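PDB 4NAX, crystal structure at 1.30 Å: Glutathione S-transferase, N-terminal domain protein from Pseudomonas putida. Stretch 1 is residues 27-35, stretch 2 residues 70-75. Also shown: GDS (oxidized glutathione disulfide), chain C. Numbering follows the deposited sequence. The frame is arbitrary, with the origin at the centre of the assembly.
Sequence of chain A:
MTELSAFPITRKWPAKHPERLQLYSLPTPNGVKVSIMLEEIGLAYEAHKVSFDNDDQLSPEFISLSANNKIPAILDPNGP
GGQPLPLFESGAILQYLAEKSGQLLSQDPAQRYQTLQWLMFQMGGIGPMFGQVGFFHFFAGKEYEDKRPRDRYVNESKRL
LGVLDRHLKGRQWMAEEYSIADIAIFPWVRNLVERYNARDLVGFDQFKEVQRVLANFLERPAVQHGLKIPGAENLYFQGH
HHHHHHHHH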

# COMPACT_ATOMS: atom_id res chain seq x y z
N PRO A 27 11.83 6.09 -14.56
CA PRO A 27 12.73 5.41 -13.61
C PRO A 27 12.75 6.17 -12.27
O PRO A 27 13.42 7.18 -12.11
CB PRO A 27 14.10 5.43 -14.31
CG PRO A 27 13.80 5.69 -15.74
CD PRO A 27 12.57 6.56 -15.75
N THR A 28 11.92 5.71 -11.38
CA THR A 28 11.69 6.23 -10.04
C THR A 28 11.54 5.00 -9.15
O THR A 28 11.37 3.90 -9.65
CB THR A 28 10.37 6.98 -9.98
OG1 THR A 28 9.32 6.06 -10.33
CG2 THR A 28 10.31 8.17 -10.91
N PRO A 29 11.55 5.16 -7.82
CA PRO A 29 11.48 3.96 -7.01
C PRO A 29 10.21 3.14 -7.23
O PRO A 29 10.26 1.93 -7.09
CB PRO A 29 11.56 4.49 -5.57
CG PRO A 29 11.25 5.97 -5.69
CD PRO A 29 11.86 6.34 -7.01
N ASN A 30 9.09 3.80 -7.53
CA ASN A 30 7.88 3.06 -7.84
C ASN A 30 7.82 2.50 -9.25
O ASN A 30 7.37 1.39 -9.46
CB ASN A 30 6.66 3.90 -7.52
CG ASN A 30 6.58 4.20 -6.04
OD1 ASN A 30 6.75 3.30 -5.21
ND2 ASN A 30 6.34 5.45 -5.70
N GLY A 31 8.27 3.28 -10.23
CA GLY A 31 8.29 2.81 -11.60
C GLY A 31 9.17 1.60 -11.78
O GLY A 31 8.80 0.64 -12.46
N VAL A 32 10.36 1.62 -11.15
CA VAL A 32 11.30 0.53 -11.37
C VAL A 32 10.85 -0.77 -10.71
O VAL A 32 11.28 -1.83 -11.10
CB VAL A 32 12.74 0.88 -10.97
CG1 VAL A 32 13.23 2.12 -11.71
CG2 VAL A 32 12.90 1.01 -9.46
N LYS A 33 9.94 -0.72 -9.73
CA LYS A 33 9.39 -1.97 -9.20
C LYS A 33 8.84 -2.77 -10.39
O LYS A 33 9.02 -3.99 -10.45
CB LYS A 33 8.24 -1.70 -8.24
CG LYS A 33 8.59 -0.99 -6.95
CD LYS A 33 7.30 -0.66 -6.21
CE LYS A 33 7.48 0.20 -4.97
NZ LYS A 33 6.13 0.56 -4.40
N VAL A 34 8.11 -2.09 -11.28
CA VAL A 34 7.39 -2.77 -12.33
C VAL A 34 8.30 -3.18 -13.48
O VAL A 34 8.19 -4.32 -13.98
CB VAL A 34 6.19 -1.94 -12.79
CG1 VAL A 34 5.49 -2.61 -13.97
CG2 VAL A 34 5.22 -1.75 -11.64
N SER A 35 9.20 -2.29 -13.90
CA SER A 35 10.17 -2.69 -14.92
C SER A 35 11.09 -3.83 -14.42
O SER A 35 11.37 -4.78 -15.16
CB SER A 35 10.95 -1.51 -15.45
OG SER A 35 11.45 -0.76 -14.36
N LYS A 70 -0.57 9.16 -11.41
CA LYS A 70 0.76 8.71 -11.04
C LYS A 70 1.24 7.55 -11.86
O LYS A 70 0.45 6.77 -12.39
CB LYS A 70 0.82 8.44 -9.53
CG LYS A 70 0.63 9.77 -8.76
CD LYS A 70 0.92 9.78 -7.30
CE LYS A 70 0.63 11.17 -6.79
NZ LYS A 70 0.96 11.32 -5.37
N ILE A 71 2.55 7.46 -11.98
CA ILE A 71 3.18 6.28 -12.54
C ILE A 71 3.60 5.36 -11.41
O ILE A 71 3.81 5.81 -10.26
CB ILE A 71 4.39 6.64 -13.46
CG1 ILE A 71 5.57 7.30 -12.70
CG2 ILE A 71 3.95 7.51 -14.62
CD1 ILE A 71 6.55 6.33 -12.07
N PRO A 72 3.79 4.06 -11.69
CA PRO A 72 3.58 3.38 -12.96
C PRO A 72 2.11 3.01 -13.21
O PRO A 72 1.30 2.90 -12.28
CB PRO A 72 4.42 2.12 -12.82
CG PRO A 72 4.30 1.79 -11.36
CD PRO A 72 4.32 3.15 -10.66
N ALA A 73 1.81 2.73 -14.47
CA ALA A 73 0.52 2.19 -14.89
C ALA A 73 0.81 1.24 -16.04
O ALA A 73 1.82 1.37 -16.74
CB ALA A 73 -0.43 3.28 -15.30
N ILE A 74 -0.08 0.28 -16.23
CA ILE A 74 0.02 -0.66 -17.34
C ILE A 74 -1.30 -0.78 -18.09
O ILE A 74 -2.38 -0.50 -17.56
CB ILE A 74 0.48 -2.07 -16.90
CG1 ILE A 74 -0.52 -2.73 -15.93
CG2 ILE A 74 1.88 -2.00 -16.29
CD1 ILE A 74 -0.34 -4.22 -15.75
N LEU A 75 -1.18 -1.26 -19.33
CA LEU A 75 -2.33 -1.71 -20.12
C LEU A 75 -1.90 -3.03 -20.74
O LEU A 75 -1.05 -3.06 -21.63
CB LEU A 75 -2.72 -0.69 -21.18
CG LEU A 75 -3.90 -1.06 -22.06
CD1 LEU A 75 -5.16 -1.36 -21.26
CD2 LEU A 75 -4.12 0.07 -23.05
N1 GDS C . 3.72 14.89 -5.55
CA1 GDS C . 4.94 14.29 -5.01
C1 GDS C . 5.45 15.07 -3.82
OE1 GDS C . 6.21 14.48 -3.02
OE2 GDS C . 5.12 16.27 -3.66
CB1 GDS C . 6.01 14.26 -6.11
CG1 GDS C . 7.18 13.31 -5.84
CD1 GDS C . 6.74 11.87 -5.83
O1 GDS C . 5.77 11.51 -6.47
N2 GDS C . 7.46 11.05 -5.07
CA2 GDS C . 7.22 9.62 -5.00
C2 GDS C . 6.81 9.21 -3.61
O2 GDS C . 7.33 9.72 -2.62
CB2 GDS C . 8.49 8.86 -5.39
SG2 GDS C . 8.95 9.01 -7.12
N3 GDS C . 5.91 8.24 -3.52
CA3 GDS C . 5.42 7.75 -2.24
C3 GDS C . 5.04 6.29 -2.24
OE3 GDS C . 4.21 5.93 -1.37
OE4 GDS C . 5.62 5.53 -3.03
N4 GDS C . 4.33 11.29 -9.12
CA4 GDS C . 3.72 12.24 -10.02
C4 GDS C . 3.01 13.37 -9.33
OE5 GDS C . 2.48 14.28 -10.03
OE6 GDS C . 3.03 13.38 -8.07
C5 GDS C . 4.36 10.00 -9.41
O5 GDS C . 3.86 9.55 -10.44
CA5 GDS C . 5.10 9.09 -8.45
N5 GDS C . 4.35 7.85 -8.26
CB5 GDS C . 6.48 8.80 -9.02
SG5 GDS C . 7.48 7.66 -8.06
CA6 GDS C . 1.71 4.55 -5.75
C6 GDS C . 2.36 3.35 -6.39
OE7 GDS C . 2.28 3.22 -7.64
OE8 GDS C . 2.96 2.55 -5.64
N6 GDS C . 1.24 4.19 -4.40
CB6 GDS C . 2.70 5.71 -5.68
CG6 GDS C . 3.10 6.19 -7.08
CD6 GDS C . 3.93 7.45 -7.06
O6 GDS C . 4.22 8.02 -6.00

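No hydrogen bond crosses between these two stretches; packing holds them together, with 247 Å² buried in all, and the bound glutathione disulfide touches both. Pro27 stays out of the contact, its CA-to-CB bond pointing away.

Thr28 is the first residue to engage. Its side chain, in the p rotamer, caps the coming helix: OG1 accepts from Gly31 N at 3.0 Å. The same OG1 lies 3.3 Å from CD1 of Ile71 and 3.3 Å from GDS SG5, so the atom that caps the helix also lies against the end of Ile71 and beside the ligand's sulfur. The CA-to-CB bond of Pro29 points away from stretch 2, and its CD lies 4.0 Å from GDS SG2.

Asn30 points toward stretch 2 but spends its polar end elsewhere. ND2 donates to GDS OE4 at 2.8 Å and OD1 accepts from Lys33 NZ at 2.9 Å, leaving CB to pack 4.0 Å from CD of Pro72. Ile71 meets the ligand through its backbone, with N donating to GDS O5 and O accepting from GDS N5, both at 2.9 Å.

The closest backbone approach sets Gly31 CA 4.9 Å from Pro72 CA. A CB here would sit 3.3 Å from Ile71 CD1 and 3.1 Å from Thr28 OG1, so the missing side chain leaves room for both. Ile71 starts out sideways, but p, p chi angles bring its end nearer.

The CA-to-CB bond of Val32 points away and that of Lys33 sideways, whereas those of Val34 and Ile74, both buried and apolar, point toward the opposing stretch. Val34's branches reach different partners: CG2 packs 3.7 Å from CG of Pro72, and CG1 lies 4.3 Å from CG2 of Ile74. Pro72, preceded by a cis peptide bond, suits this place: its compact apolar ring meets Asn30, Gly31 and Val34 without needing a polar partner.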